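Local atomic coordinates of 2-pyrone-4,6-dicarboxylic acid hydrolase, putative (Pseudomonas putida, PDB entry 2FFI), a protein that probably hydrolyses the lactone ring of 2-pyrone-4,6-dicarboxylate, though this activity remains putative. Residues Thr67-Leu73 against Val86-Glu90; Gly200-Leu204 against Asp236-His242; Leu10-Asp16 against Gly53-Val58. All coordinates share one frame; numbering follows the deposited sequence.

Contact 1: Thr67-Leu73 against Val86-Glu90; sequences TDNRYLL and VVMLE
N69 lies over V87 and M88, joining the start of helix 70-78 to a barrel-wall segment of this TIM-barrel protein; V86 pairs through its backbone with Q61, and V87 with G108 and R110. At the N-cap position the side chain makes no capping bond and is instead spent across the contact. From the start, CB rests on V87 CG1 at 3.8 Å. CG follows over V87 CB, the two side chains crossing at about a right angle. At the tip the amide splits. OD1 accepts the backbone N of M88, a selenomethionine, over 3.2 Å and nearly straight (172° at the hydrogen), while ND2 donates to M88 O at 3.1 Å. That acceptor lies in the N69 amide plane, although ND2 itself sits above the M88 carbonyl plane. Bonding at both ends of the amide defines its rotation. With an alanine here, the N-H and carbonyl of M88 would probably lose both mates, and a gap would open beside V87. Beside it, L72 CD2 packs on V87 CG1 at 3.8 Å, and L73 CD1 reaches the same methyl; M101 of helix 95-102 touches both N69 and V87. On the other flank, T67 sets OG1 beside its backbone N (chi1 -56°), which puts CG2 anti to that N and 3.5 Å from M88 O, while OG1 gives E90 OE1 a weak hydrogen bond of 3.0 Å.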
loop_
_atom_site.group_PDB
_atom_site.type_symbol
_atom_site.label_atom_id
_atom_site.label_comp_id
_atom_site.label_asym_id
_atom_site.label_seq_id
_atom_site.Cartn_x
_atom_site.Cartn_y
_atom_site.Cartn_z
ATOM N N THR A 67 -15.681 -4.825 1.010
ATOM C CA THR A 67 -15.314 -5.908 1.916
ATOM C C THR A 67 -15.214 -7.292 1.284
ATOM O O THR A 67 -14.726 -8.227 1.914
ATOM C CB THR A 67 -16.276 -5.970 3.090
ATOM O OG1 THR A 67 -16.293 -4.693 3.732
ATOM C CG2 THR A 67 -15.808 -6.992 4.098
ATOM N N ASP A 68 -15.667 -7.437 0.044
ATOM C CA ASP A 68 -15.575 -8.732 -0.613
ATOM C C ASP A 68 -14.116 -8.986 -0.997
ATOM O O ASP A 68 -13.636 -8.478 -2.013
ATOM C CB ASP A 68 -16.459 -8.758 -1.860
ATOM C CG ASP A 68 -16.570 -10.148 -2.456
ATOM O OD1 ASP A 68 -16.202 -11.110 -1.742
ATOM O OD2 ASP A 68 -17.033 -10.282 -3.614
ATOM N N ASN A 69 -13.413 -9.759 -0.174
ATOM C CA ASN A 69 -12.011 -10.079 -0.428
ATOM C C ASN A 69 -11.843 -11.476 -1.027
ATOM O O ASN A 69 -10.779 -12.074 -0.905
ATOM C CB ASN A 69 -11.207 -10.035 0.870
ATOM C CG ASN A 69 -11.353 -8.728 1.619
ATOM O OD1 ASN A 69 -10.866 -7.681 1.186
ATOM N ND2 ASN A 69 -12.014 -8.790 2.772
ATOM N N ARG A 70 -12.893 -11.993 -1.658
ATOM C CA ARG A 70 -12.869 -13.330 -2.254
ATOM C C ARG A 70 -11.834 -13.536 -3.373
ATOM O O ARG A 70 -11.180 -14.587 -3.433
ATOM C CB ARG A 70 -14.253 -13.696 -2.803
ATOM C CG ARG A 70 -15.322 -13.984 -1.759
ATOM C CD ARG A 70 -16.661 -14.327 -2.434
ATOM N NE ARG A 70 -17.175 -13.193 -3.204
ATOM C CZ ARG A 70 -18.204 -13.256 -4.046
ATOM N NH1 ARG A 70 -18.840 -14.408 -4.234
ATOM N NH2 ARG A 70 -18.596 -12.167 -4.704
ATOM N N TYR A 71 -11.689 -12.557 -4.266
ATOM C CA TYR A 71 -10.738 -12.702 -5.350
ATOM C C TYR A 71 -9.322 -12.637 -4.792
ATOM O O TYR A 71 -8.471 -13.454 -5.137
ATOM C CB TYR A 71 -10.952 -11.612 -6.404
ATOM C CG TYR A 71 -10.308 -11.936 -7.735
ATOM C CD1 TYR A 71 -10.834 -12.921 -8.565
ATOM C CD2 TYR A 71 -9.155 -11.282 -8.147
ATOM C CE1 TYR A 71 -10.220 -13.247 -9.765
ATOM C CE2 TYR A 71 -8.526 -11.600 -9.346
ATOM C CZ TYR A 71 -9.058 -12.576 -10.147
ATOM O OH TYR A 71 -8.429 -12.901 -11.324
ATOM N N LEU A 72 -9.067 -11.670 -3.920
ATOM C CA LEU A 72 -7.750 -11.536 -3.320
ATOM C C LEU A 72 -7.407 -12.834 -2.581
ATOM O O LEU A 72 -6.322 -13.402 -2.774
ATOM C CB LEU A 72 -7.738 -10.357 -2.356
ATOM C CG LEU A 72 -6.460 -10.075 -1.561
ATOM C CD1 LEU A 72 -6.455 -8.634 -1.068
ATOM C CD2 LEU A 72 -6.384 -11.036 -0.385
ATOM N N LEU A 73 -8.333 -13.318 -1.751
ATOM C CA LEU A 73 -8.110 -14.555 -1.011
ATOM C C LEU A 73 -7.853 -15.757 -1.922
ATOM O O LEU A 73 -6.996 -16.588 -1.622
ATOM C CB LEU A 73 -9.304 -14.835 -0.093
ATOM C CG LEU A 73 -9.181 -14.364 1.358
ATOM C CD1 LEU A 73 -8.663 -12.950 1.443
ATOM C CD2 LEU A 73 -10.529 -14.489 2.006
ATOM N N VAL A 86 -3.230 -7.294 1.475
ATOM C CA VAL A 86 -3.993 -6.696 2.562
ATOM C C VAL A 86 -5.463 -6.631 2.151
ATOM O O VAL A 86 -5.769 -6.537 0.960
ATOM C CB VAL A 86 -3.487 -5.271 2.868
ATOM C CG1 VAL A 86 -1.970 -5.229 2.810
ATOM C CG2 VAL A 86 -4.084 -4.283 1.913
ATOM N N VAL A 87 -6.368 -6.694 3.126
ATOM C CA VAL A 87 -7.801 -6.655 2.835
ATOM C C VAL A 87 -8.550 -5.464 3.460
ATOM O O VAL A 87 -7.951 -4.599 4.112
ATOM C CB VAL A 87 -8.501 -7.968 3.305
ATOM C CG1 VAL A 87 -7.923 -9.168 2.580
ATOM C CG2 VAL A 87 -8.353 -8.138 4.810
HETATM N N MSE A 88 -9.858 -5.414 3.215
HETATM C CA MSE A 88 -10.722 -4.384 3.785
HETATM C C MSE A 88 -11.810 -5.124 4.560
HETATM O O MSE A 88 -12.508 -5.976 4.021
HETATM C CB MSE A 88 -11.316 -3.484 2.694
HETATM C CG MSE A 88 -10.312 -2.463 2.143
HETATM SE SE MSE A 88 -11.042 -1.112 0.914
HETATM C CE MSE A 88 -11.842 0.079 2.259
ATOM N N LEU A 89 -11.930 -4.815 5.842
ATOM C CA LEU A 89 -12.895 -5.492 6.696
ATOM C C LEU A 89 -14.087 -4.639 7.100
ATOM O O LEU A 89 -13.982 -3.421 7.248
ATOM C CB LEU A 89 -12.192 -5.987 7.952
ATOM C CG LEU A 89 -10.979 -6.881 7.708
ATOM C CD1 LEU A 89 -10.216 -7.037 9.016
ATOM C CD2 LEU A 89 -11.418 -8.225 7.163
ATOM N N GLU A 90 -15.223 -5.295 7.299
ATOM C CA GLU A 90 -16.434 -4.594 7.698
ATOM C C GLU A 90 -16.239 -4.109 9.136
ATOM O O GLU A 90 -15.376 -4.609 9.853
ATOM C CB GLU A 90 -17.642 -5.531 7.602
ATOM C CG GLU A 90 -18.962 -4.858 7.192
ATOM C CD GLU A 90 -19.214 -4.907 5.692
ATOM O OE1 GLU A 90 -18.936 -3.910 4.983
ATOM O OE2 GLU A 90 -19.691 -5.959 5.217
#

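Contact 2: Gly200-Leu204 against Asp236-His242; sequences GIYRL and DWPHTQH
D236 OD1 accepts two hydrogen bonds from R203, from NE at 2.7 Å and from NH1 at 3.0 Å, so the salt bridge is a side-on grip on one oxygen. It ties together two loops of the TIM barrel, those following strands 194-199 and 231-234, at the C-terminal end of the strands, where enzymes of this fold carry their active sites. OD1 lies in the guanidinium plane, but the carboxylate is turned 62° from it: NE comes nearly along the C-O axis, and NH1 meets the syn side well out of the carboxylate plane. An arginine chain extended from CG to NE carries the group across. NH1 also donates to T240 O at 3.1 Å, on a lone pair in that carbonyl's plane, so one nitrogen bridges the aspartate and the turn formed by H239 to H242. A phosphate ion, probably from the crystallisation liquor, lies about 3 Å from the D236 side chain, with R203 NH1 a long, weak ion-pair partner. Aromatic packing frames this polar centre. Y202, with CG between its backbone N and carbonyl carbon (chi1 52°), points its ring across to H239 and H242, and these three rings form a cluster. Y202 CD2 lies over one face of the H242 imidazole, 3.5 Å from CG, with the ring planes oblique. E245 takes a weak hydrogen bond from H242 ND1. The same imidazole stands upright on a guanidinium face, its CD2 3.7 Å from R203 NH2.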
loop_
_atom_site.group_PDB
_atom_site.type_symbol
_atom_site.label_atom_id
_atom_site.label_comp_id
_atom_site.label_asym_id
_atom_site.label_seq_id
_atom_site.Cartn_x
_atom_site.Cartn_y
_atom_site.Cartn_z
ATOM N N GLY A 200 3.320 5.059 -6.820
ATOM C CA GLY A 200 2.388 5.868 -7.579
ATOM C C GLY A 200 2.702 7.338 -7.534
ATOM O O GLY A 200 1.871 8.131 -7.106
ATOM N N ILE A 201 3.890 7.726 -7.978
ATOM C CA ILE A 201 4.187 9.148 -7.934
ATOM C C ILE A 201 3.247 9.851 -8.916
ATOM O O ILE A 201 2.954 11.029 -8.755
ATOM C CB ILE A 201 5.662 9.483 -8.300
ATOM C CG1 ILE A 201 5.829 9.467 -9.814
ATOM C CG2 ILE A 201 6.601 8.512 -7.623
ATOM C CD1 ILE A 201 6.968 10.354 -10.284
ATOM N N TYR A 202 2.763 9.123 -9.916
ATOM C CA TYR A 202 1.868 9.721 -10.903
ATOM C C TYR A 202 0.528 10.152 -10.312
ATOM O O TYR A 202 -0.393 10.520 -11.047
ATOM C CB TYR A 202 1.612 8.761 -12.053
ATOM C CG TYR A 202 1.163 7.404 -11.607
ATOM C CD1 TYR A 202 2.083 6.370 -11.442
ATOM C CD2 TYR A 202 -0.184 7.144 -11.361
ATOM C CE1 TYR A 202 1.675 5.106 -11.048
ATOM C CE2 TYR A 202 -0.607 5.882 -10.962
ATOM C CZ TYR A 202 0.328 4.862 -10.811
ATOM O OH TYR A 202 -0.072 3.598 -10.435
ATOM N N ARG A 203 0.424 10.119 -8.987
ATOM C CA ARG A 203 -0.802 10.513 -8.297
ATOM C C ARG A 203 -0.649 11.844 -7.562
ATOM O O ARG A 203 -1.611 12.374 -7.014
ATOM C CB ARG A 203 -1.203 9.425 -7.299
ATOM C CG ARG A 203 -1.725 8.172 -7.956
ATOM C CD ARG A 203 -2.161 7.146 -6.931
ATOM N NE ARG A 203 -2.526 5.873 -7.548
ATOM C CZ ARG A 203 -3.650 5.658 -8.227
ATOM N NH1 ARG A 203 -3.889 4.458 -8.745
ATOM N NH2 ARG A 203 -4.535 6.634 -8.388
ATOM N N LEU A 204 0.562 12.386 -7.566
ATOM C CA LEU A 204 0.836 13.635 -6.878
ATOM C C LEU A 204 0.227 14.910 -7.459
ATOM O O LEU A 204 0.751 15.998 -7.227
ATOM C CB LEU A 204 2.350 13.803 -6.713
ATOM C CG LEU A 204 3.000 12.974 -5.586
ATOM C CD1 LEU A 204 1.964 12.042 -4.934
ATOM C CD2 LEU A 204 4.186 12.172 -6.130
ATOM N N ASP A 236 1.722 -0.299 -7.634
ATOM C CA ASP A 236 0.367 0.237 -7.669
ATOM C C ASP A 236 -0.397 -0.242 -8.892
ATOM O O ASP A 236 -1.417 0.335 -9.267
ATOM C CB ASP A 236 0.383 1.763 -7.657
ATOM C CG ASP A 236 -0.963 2.338 -7.319
ATOM O OD1 ASP A 236 -1.225 3.506 -7.665
ATOM O OD2 ASP A 236 -1.756 1.610 -6.688
ATOM N N TRP A 237 0.124 -1.290 -9.515
ATOM C CA TRP A 237 -0.467 -1.884 -10.707
ATOM C C TRP A 237 -1.895 -2.315 -10.356
ATOM O O TRP A 237 -2.173 -2.669 -9.211
ATOM C CB TRP A 237 0.367 -3.104 -11.110
ATOM C CG TRP A 237 -0.068 -3.766 -12.382
ATOM C CD1 TRP A 237 0.331 -3.444 -13.644
ATOM C CD2 TRP A 237 -0.970 -4.865 -12.513
ATOM N NE1 TRP A 237 -0.257 -4.270 -14.548
ATOM C CE2 TRP A 237 -1.066 -5.154 -13.889
ATOM C CE3 TRP A 237 -1.712 -5.629 -11.605
ATOM C CZ2 TRP A 237 -1.874 -6.190 -14.388
ATOM C CZ3 TRP A 237 -2.519 -6.661 -12.096
ATOM C CH2 TRP A 237 -2.594 -6.926 -13.481
ATOM N N PRO A 238 -2.818 -2.306 -11.333
ATOM C CA PRO A 238 -2.605 -1.937 -12.732
ATOM C C PRO A 238 -2.626 -0.426 -12.962
ATOM O O PRO A 238 -2.796 0.035 -14.092
ATOM C CB PRO A 238 -3.744 -2.645 -13.425
ATOM C CG PRO A 238 -4.846 -2.472 -12.448
ATOM C CD PRO A 238 -4.201 -2.776 -11.125
ATOM N N HIS A 239 -2.428 0.329 -11.883
ATOM C CA HIS A 239 -2.433 1.786 -11.935
ATOM C C HIS A 239 -3.824 2.244 -12.384
ATOM O O HIS A 239 -4.022 2.581 -13.547
ATOM C CB HIS A 239 -1.370 2.291 -12.922
ATOM C CG HIS A 239 -0.099 1.501 -12.900
ATOM N ND1 HIS A 239 0.102 0.398 -13.702
ATOM C CD2 HIS A 239 1.014 1.616 -12.137
ATOM C CE1 HIS A 239 1.281 -0.133 -13.432
ATOM N NE2 HIS A 239 1.854 0.587 -12.485
ATOM N N THR A 240 -4.786 2.250 -11.465
ATOM C CA THR A 240 -6.151 2.662 -11.804
ATOM C C THR A 240 -6.255 4.176 -12.012
ATOM O O THR A 240 -5.633 4.948 -11.284
ATOM C CB THR A 240 -7.195 2.184 -10.729
ATOM O OG1 THR A 240 -6.681 2.437 -9.423
ATOM C CG2 THR A 240 -7.501 0.682 -10.878
ATOM N N GLN A 241 -7.035 4.576 -13.020
ATOM C CA GLN A 241 -7.253 5.984 -13.402
ATOM C C GLN A 241 -6.026 6.586 -14.089
ATOM O O GLN A 241 -5.945 7.789 -14.318
ATOM C CB GLN A 241 -7.658 6.821 -12.172
ATOM C CG GLN A 241 -9.169 6.863 -11.935
ATOM C CD GLN A 241 -9.559 6.838 -10.459
ATOM O OE1 GLN A 241 -9.409 7.833 -9.744
ATOM N NE2 GLN A 241 -10.052 5.686 -9.996
ATOM N N HIS A 242 -5.081 5.721 -14.429
ATOM C CA HIS A 242 -3.842 6.128 -15.078
ATOM C C HIS A 242 -3.333 4.974 -15.935
ATOM O O HIS A 242 -2.142 4.863 -16.166
ATOM C CB HIS A 242 -2.783 6.491 -14.021
ATOM C CG HIS A 242 -3.175 7.629 -13.124
ATOM N ND1 HIS A 242 -2.927 8.949 -13.438
ATOM C CD2 HIS A 242 -3.813 7.642 -11.927
ATOM C CE1 HIS A 242 -3.392 9.728 -12.475
ATOM N NE2 HIS A 242 -3.935 8.960 -11.547
#

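Contact 3: Leu10-Asp16 against Gly53-Val58; sequences LHLTAID and GFSHGV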
loop_
_atom_site.group_PDB
_atom_site.type_symbol
_atom_site.label_atom_id
_atom_site.label_comp_id
_atom_site.label_asym_id
_atom_site.label_seq_id
_atom_site.Cartn_x
_atom_site.Cartn_y
_atom_site.Cartn_z
ATOM N N LEU A 10 9.528 -18.299 -6.365
ATOM C CA LEU A 10 10.422 -19.098 -5.471
ATOM C C LEU A 10 11.465 -18.172 -4.845
ATOM O O LEU A 10 11.198 -17.547 -3.818
ATOM C CB LEU A 10 11.120 -20.209 -6.268
ATOM C CG LEU A 10 11.805 -21.298 -5.433
ATOM C CD1 LEU A 10 10.748 -22.224 -4.826
ATOM C CD2 LEU A 10 12.757 -22.104 -6.305
ATOM N N HIS A 11 12.640 -18.075 -5.470
ATOM C CA HIS A 11 13.731 -17.230 -4.973
ATOM C C HIS A 11 13.320 -15.783 -4.648
ATOM O O HIS A 11 12.900 -15.035 -5.527
ATOM C CB HIS A 11 14.885 -17.211 -5.990
ATOM C CG HIS A 11 15.730 -18.449 -5.986
ATOM N ND1 HIS A 11 16.722 -18.672 -5.052
ATOM C CD2 HIS A 11 15.727 -19.532 -6.798
ATOM C CE1 HIS A 11 17.291 -19.841 -5.290
ATOM N NE2 HIS A 11 16.706 -20.384 -6.343
ATOM N N LEU A 12 13.468 -15.405 -3.379
ATOM C CA LEU A 12 13.131 -14.068 -2.899
ATOM C C LEU A 12 14.143 -13.070 -3.438
ATOM O O LEU A 12 15.137 -12.750 -2.777
ATOM C CB LEU A 12 13.132 -14.040 -1.363
ATOM C CG LEU A 12 12.813 -12.740 -0.601
ATOM C CD1 LEU A 12 11.354 -12.373 -0.743
ATOM C CD2 LEU A 12 13.139 -12.915 0.858
ATOM N N THR A 13 13.885 -12.574 -4.640
ATOM C CA THR A 13 14.782 -11.621 -5.280
ATOM C C THR A 13 14.374 -10.156 -5.003
ATOM O O THR A 13 15.233 -9.314 -4.729
ATOM C CB THR A 13 14.836 -11.898 -6.789
ATOM O OG1 THR A 13 15.842 -11.079 -7.387
ATOM C CG2 THR A 13 13.492 -11.616 -7.436
ATOM N N ALA A 14 13.074 -9.852 -5.078
ATOM C CA ALA A 14 12.570 -8.504 -4.786
ATOM C C ALA A 14 11.070 -8.549 -4.523
ATOM O O ALA A 14 10.360 -9.360 -5.120
ATOM C CB ALA A 14 12.882 -7.546 -5.925
ATOM N N ILE A 15 10.593 -7.666 -3.639
ATOM C CA ILE A 15 9.175 -7.621 -3.257
ATOM C C ILE A 15 8.399 -6.350 -3.590
ATOM O O ILE A 15 8.745 -5.260 -3.139
ATOM C CB ILE A 15 8.983 -7.839 -1.744
ATOM C CG1 ILE A 15 9.659 -9.144 -1.292
ATOM C CG2 ILE A 15 7.492 -7.875 -1.431
ATOM C CD1 ILE A 15 9.829 -9.264 0.225
ATOM N N ASP A 16 7.328 -6.515 -4.364
ATOM C CA ASP A 16 6.442 -5.410 -4.758
ATOM C C ASP A 16 5.342 -5.244 -3.712
ATOM O O ASP A 16 4.519 -6.131 -3.554
ATOM C CB ASP A 16 5.779 -5.708 -6.122
ATOM C CG ASP A 16 4.616 -4.764 -6.442
ATOM O OD1 ASP A 16 3.935 -4.999 -7.476
ATOM O OD2 ASP A 16 4.384 -3.787 -5.676
ATOM N N GLY A 53 11.824 -8.267 -12.666
ATOM C CA GLY A 53 12.634 -8.598 -11.516
ATOM C C GLY A 53 11.778 -9.163 -10.402
ATOM O O GLY A 53 11.668 -10.374 -10.258
ATOM N N PHE A 54 11.157 -8.287 -9.623
ATOM C CA PHE A 54 10.303 -8.679 -8.493
ATOM C C PHE A 54 9.760 -10.099 -8.555
ATOM O O PHE A 54 9.230 -10.525 -9.568
ATOM C CB PHE A 54 9.145 -7.701 -8.377
ATOM C CG PHE A 54 9.552 -6.290 -8.596
ATOM C CD1 PHE A 54 9.631 -5.769 -9.879
ATOM C CD2 PHE A 54 9.926 -5.496 -7.528
ATOM C CE1 PHE A 54 10.080 -4.466 -10.093
ATOM C CE2 PHE A 54 10.373 -4.203 -7.725
ATOM C CZ PHE A 54 10.455 -3.681 -9.012
ATOM N N SER A 55 9.868 -10.811 -7.440
ATOM C CA SER A 55 9.434 -12.201 -7.341
ATOM C C SER A 55 8.246 -12.406 -6.399
ATOM O O SER A 55 7.515 -13.391 -6.509
ATOM C CB SER A 55 10.605 -13.063 -6.843
ATOM O OG SER A 55 11.146 -12.558 -5.616
ATOM N N HIS A 56 8.066 -11.480 -5.467
ATOM C CA HIS A 56 6.993 -11.574 -4.495
ATOM C C HIS A 56 6.223 -10.271 -4.538
ATOM O O HIS A 56 6.779 -9.229 -4.908
ATOM C CB HIS A 56 7.584 -11.820 -3.106
ATOM C CG HIS A 56 8.163 -13.193 -2.933
ATOM N ND1 HIS A 56 7.400 -14.283 -2.566
ATOM C CD2 HIS A 56 9.421 -13.665 -3.114
ATOM C CE1 HIS A 56 8.161 -15.362 -2.526
ATOM N NE2 HIS A 56 9.392 -15.014 -2.853
ATOM N N GLY A 57 4.949 -10.319 -4.165
ATOM C CA GLY A 57 4.136 -9.116 -4.193
ATOM C C GLY A 57 3.047 -9.130 -3.142
ATOM O O GLY A 57 2.768 -10.166 -2.547
ATOM N N VAL A 58 2.442 -7.967 -2.919
ATOM C CA VAL A 58 1.376 -7.781 -1.952
ATOM C C VAL A 58 0.087 -7.352 -2.653
ATOM O O VAL A 58 0.019 -6.275 -3.253
ATOM C CB VAL A 58 1.752 -6.699 -0.950
ATOM C CG1 VAL A 58 0.645 -6.535 0.070
ATOM C CG2 VAL A 58 3.064 -7.061 -0.289
#
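I15 with H56 and D16 with G57 form parallel beta bridges that join strands 15-16 and 56-57, neighbouring strands in this TIM-barrel chain. Backbone bonds set the register. A14 O accepts from two successive amides, S55 N at 2.8 Å and H56 N at 3.1 Å. The pairing then continues as D16 N donates to H56 O, and D16 O is met by V58 N at 2.8 Å, nearly head-on to the carbonyl.

Side-chain to backbone bonds extend the junction toward the chain start. S55 OG, set between its backbone N and carbonyl carbon (chi1 54°), turns toward residues 11-14 and accepts T13 N at 2.9 Å, with a weaker bond from A14 N. H56 NE2 donates to L10 O at 3.3 Å, approaching from above that carbonyl's plane. Its other nitrogen, ND1, is bonded to Q82 O, so both imidazole nitrogens have backbone oxygens as partners and the ring's rotation is defined.

Apolar contacts fill in between. A14 CB touches F54 CD2 at 3.9 Å, while I15 CG1 lies against H56 CB at 3.8 Å, these two residues pointing to the same face of the sheet. The L12 and H56 side chains cross at about a right angle, L12 CD1 coming nearest to H56 CD2.

Around the pair, helix 262-276 packs on L12 and I15 through L270 and R274. Toward D16 and F54 lies L49 of helix 42-51, in the connection between the two strands; the D16 carboxylate bonds Y45 of that helix and S235, and the F54 ring stacks on W233 of strand 231-234.

The three contacts are spread round one barrel, with centres 20 to 22 Å apart. Contact 3 joins early strands and touches contact 1 directly, V58 CG1 packing on V86 CG1 at 4.0 Å. Contacts 2 and 3 do not touch, their nearest atoms being about 5 Å apart, but they share intermediaries: S235, bonded to D16, directly precedes D236, and Y45, also bonded to D16, meets the W237 ring. Contacts 1 and 2 stay about 8 Å apart at their nearest atoms. The phosphate beside D236, though probably from the crystallisation liquor, is consistent with contact 2 lining a pocket.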